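Local coordinates for protein lipolytic enzyme (Clostridium thermocellum, PDB 2VPT) that deacetylates xylan as the catalytic domain of a cellulosomal family 3 carbohydrate esterase, at residues A[65-70]-A[93-98]. Numbering follows the deposited sequence.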
loop_
_atom_site.group_PDB
_atom_site.type_symbol
_atom_site.label_atom_id
_atom_site.label_comp_id
_atom_site.label_asym_id
_atom_site.label_seq_id
_atom_site.Cartn_x
_atom_site.Cartn_y
_atom_site.Cartn_z
ATOM N N GLY A 65 -0.227 -2.483 10.068
ATOM C CA GLY A 65 -0.576 -2.005 11.398
ATOM C C GLY A 65 -1.595 -2.847 12.123
ATOM O O GLY A 65 -1.812 -2.634 13.313
ATOM N N TRP A 66 -2.210 -3.825 11.463
ATOM C CA TRP A 66 -3.363 -4.496 12.051
ATOM C C TRP A 66 -3.014 -5.701 12.900
ATOM O O TRP A 66 -2.047 -6.416 12.646
ATOM C CB TRP A 66 -4.387 -4.903 11.013
ATOM C CG TRP A 66 -5.173 -3.775 10.433
ATOM C CD1 TRP A 66 -4.739 -2.508 10.167
ATOM C CD2 TRP A 66 -6.521 -3.847 9.962
ATOM N NE1 TRP A 66 -5.754 -1.786 9.572
ATOM C CE2 TRP A 66 -6.854 -2.583 9.438
ATOM C CE3 TRP A 66 -7.485 -4.859 9.947
ATOM C CZ2 TRP A 66 -8.100 -2.312 8.889
ATOM C CZ3 TRP A 66 -8.728 -4.579 9.420
ATOM C CH2 TRP A 66 -9.033 -3.317 8.906
ATOM N N THR A 67 -3.868 -5.914 13.900
ATOM C CA THR A 67 -3.776 -7.020 14.834
ATOM C C THR A 67 -4.869 -8.043 14.547
ATOM O O THR A 67 -5.801 -7.788 13.774
ATOM C CB THR A 67 -3.985 -6.492 16.258
ATOM O OG1 THR A 67 -5.280 -5.885 16.309
ATOM C CG2 THR A 67 -2.895 -5.465 16.627
ATOM N N ILE A 68 -4.758 -9.199 15.194
ATOM C CA ILE A 68 -5.758 -10.242 15.098
ATOM C C ILE A 68 -7.201 -9.757 15.321
ATOM O O ILE A 68 -8.065 -10.041 14.500
ATOM C CB ILE A 68 -5.396 -11.428 16.041
ATOM C CG1 ILE A 68 -4.225 -12.214 15.441
ATOM C CG2 ILE A 68 -6.582 -12.335 16.258
ATOM C CD1 ILE A 68 -3.495 -13.111 16.405
ATOM N N PRO A 69 -7.479 -9.048 16.432
ATOM C CA PRO A 69 -8.871 -8.632 16.627
ATOM C C PRO A 69 -9.390 -7.647 15.579
ATOM O O PRO A 69 -10.586 -7.640 15.269
ATOM C CB PRO A 69 -8.870 -8.029 18.045
ATOM C CG PRO A 69 -7.481 -7.735 18.376
ATOM C CD PRO A 69 -6.635 -8.718 17.597
ATOM N N GLN A 70 -8.501 -6.849 14.998
ATOM C CA GLN A 70 -8.921 -5.947 13.937
ATOM C C GLN A 70 -9.290 -6.718 12.667
ATOM O O GLN A 70 -10.277 -6.421 12.016
ATOM C CB GLN A 70 -7.838 -4.924 13.654
ATOM C CG GLN A 70 -7.561 -3.996 14.797
ATOM C CD GLN A 70 -6.480 -3.057 14.383
ATOM O OE1 GLN A 70 -5.318 -3.410 14.375
ATOM N NE2 GLN A 70 -6.869 -1.870 13.926
ATOM N N GLY A 93 1.773 -10.694 14.611
ATOM C CA GLY A 93 2.997 -10.034 14.984
ATOM C C GLY A 93 2.727 -8.708 15.672
ATOM O O GLY A 93 3.438 -8.332 16.602
ATOM N N ASN A 94 1.711 -7.988 15.209
ATOM C CA ASN A 94 1.408 -6.701 15.802
ATOM C C ASN A 94 0.773 -6.872 17.179
ATOM O O ASN A 94 0.972 -6.013 18.050
ATOM C CB ASN A 94 0.535 -5.823 14.905
ATOM C CG ASN A 94 1.273 -5.324 13.695
ATOM O OD1 ASN A 94 0.747 -5.359 12.575
ATOM N ND2 ASN A 94 2.485 -4.875 13.892
ATOM N N ASP A 95 0.002 -7.935 17.389
ATOM C CA ASP A 95 -0.509 -8.204 18.758
ATOM C C ASP A 95 0.652 -8.252 19.740
ATOM O O ASP A 95 0.589 -7.648 20.813
ATOM C CB ASP A 95 -1.302 -9.494 18.822
ATOM C CG ASP A 95 -2.500 -9.477 17.899
ATOM O OD1 ASP A 95 -3.648 -9.472 18.385
ATOM O OD2 ASP A 95 -2.291 -9.453 16.654
ATOM N N LEU A 96 1.730 -8.933 19.373
ATOM C CA LEU A 96 2.906 -9.013 20.234
ATOM C C LEU A 96 3.634 -7.684 20.332
ATOM O O LEU A 96 3.831 -7.151 21.431
ATOM C CB LEU A 96 3.858 -10.116 19.762
ATOM C CG LEU A 96 5.163 -10.226 20.555
ATOM C CD1 LEU A 96 4.896 -10.611 22.031
ATOM C CD2 LEU A 96 6.108 -11.220 19.910
ATOM N N LEU A 97 4.011 -7.125 19.189
ATOM C CA LEU A 97 4.939 -6.007 19.146
ATOM C C LEU A 97 4.258 -4.674 19.462
ATOM O O LEU A 97 4.896 -3.794 20.049
ATOM C CB LEU A 97 5.653 -5.960 17.781
ATOM C CG LEU A 97 6.487 -7.202 17.464
ATOM C CD1 LEU A 97 6.948 -7.162 16.004
ATOM C CD2 LEU A 97 7.678 -7.358 18.394
ATOM N N LEU A 98 2.977 -4.528 19.126
ATOM C CA LEU A 98 2.235 -3.283 19.386
ATOM C C LEU A 98 1.374 -3.369 20.639
ATOM O O LEU A 98 1.193 -2.359 21.319
ATOM C CB LEU A 98 1.337 -2.883 18.196
ATOM C CG LEU A 98 1.943 -2.030 17.075
ATOM C CD1 LEU A 98 3.433 -2.292 16.873
ATOM C CD2 LEU A 98 1.119 -2.196 15.786
HETATM O O HOH W 1 -0.357 -8.722 13.071
#
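Asp95 brings its carboxylate up to the first turn of helix 68-82 and takes the N-H of Ile68 on OD2, with 2.9 Å between Ile68 N and Asp95 OD2. The bond is almost straight, 170° at the hydrogen, and uses the syn lone pair. This is the tight part of the contact. With Asp95 CG anti to its own carbonyl carbon (chi1 -60°), the carboxylate lies among carbons: Thr67 CB is 3.4 Å from Asp95 OD2, and Ile68 crosses it at about a right angle, bringing up CB, CG1 and CD1. Pro69 meets it tip to tip, its CD 3.2 Å from Asp95 OD1. That second oxygen also accepts from Asn103, so both oxygens are held. A carboxylate at this helix end would probably be stabilised in its charged form.

Thr67 is the N-cap. Its backbone N donates to Gln70 OE1 (2.9 Å), one half of a capping box, while its CG2 packs crosswise on Asn94 CB at 3.9 Å. Gly93, Asn94 and Asp95 belong to the GxND block of the SGNH hydrolases, whose Asn usually lines the oxyanion hole; Asn94 lies near a probable Ser14-His178-Asp175 triad, consistent with that role. Asp95 thus ties the helix carrying this block to helix 68-82.

The end of Asn94 sits against the Gly65-Trp66 backbone. Separately, a water bridges the two backbones, donating to Trp66 O (2.9 Å) and accepting from Asn94 N (3.1 Å). The packing thins on the exposed side, where Leu98 reaches the chain merely through CD2, 3.9 Å from Gly65 O. The Trp66 side chain leaves the backbone pointing away from helix 93-99; Gln70 NE2 lies over one indole face near the ring's rim, and Trp66 NE1 hydrogen-bonds Glu23 of the second subunit.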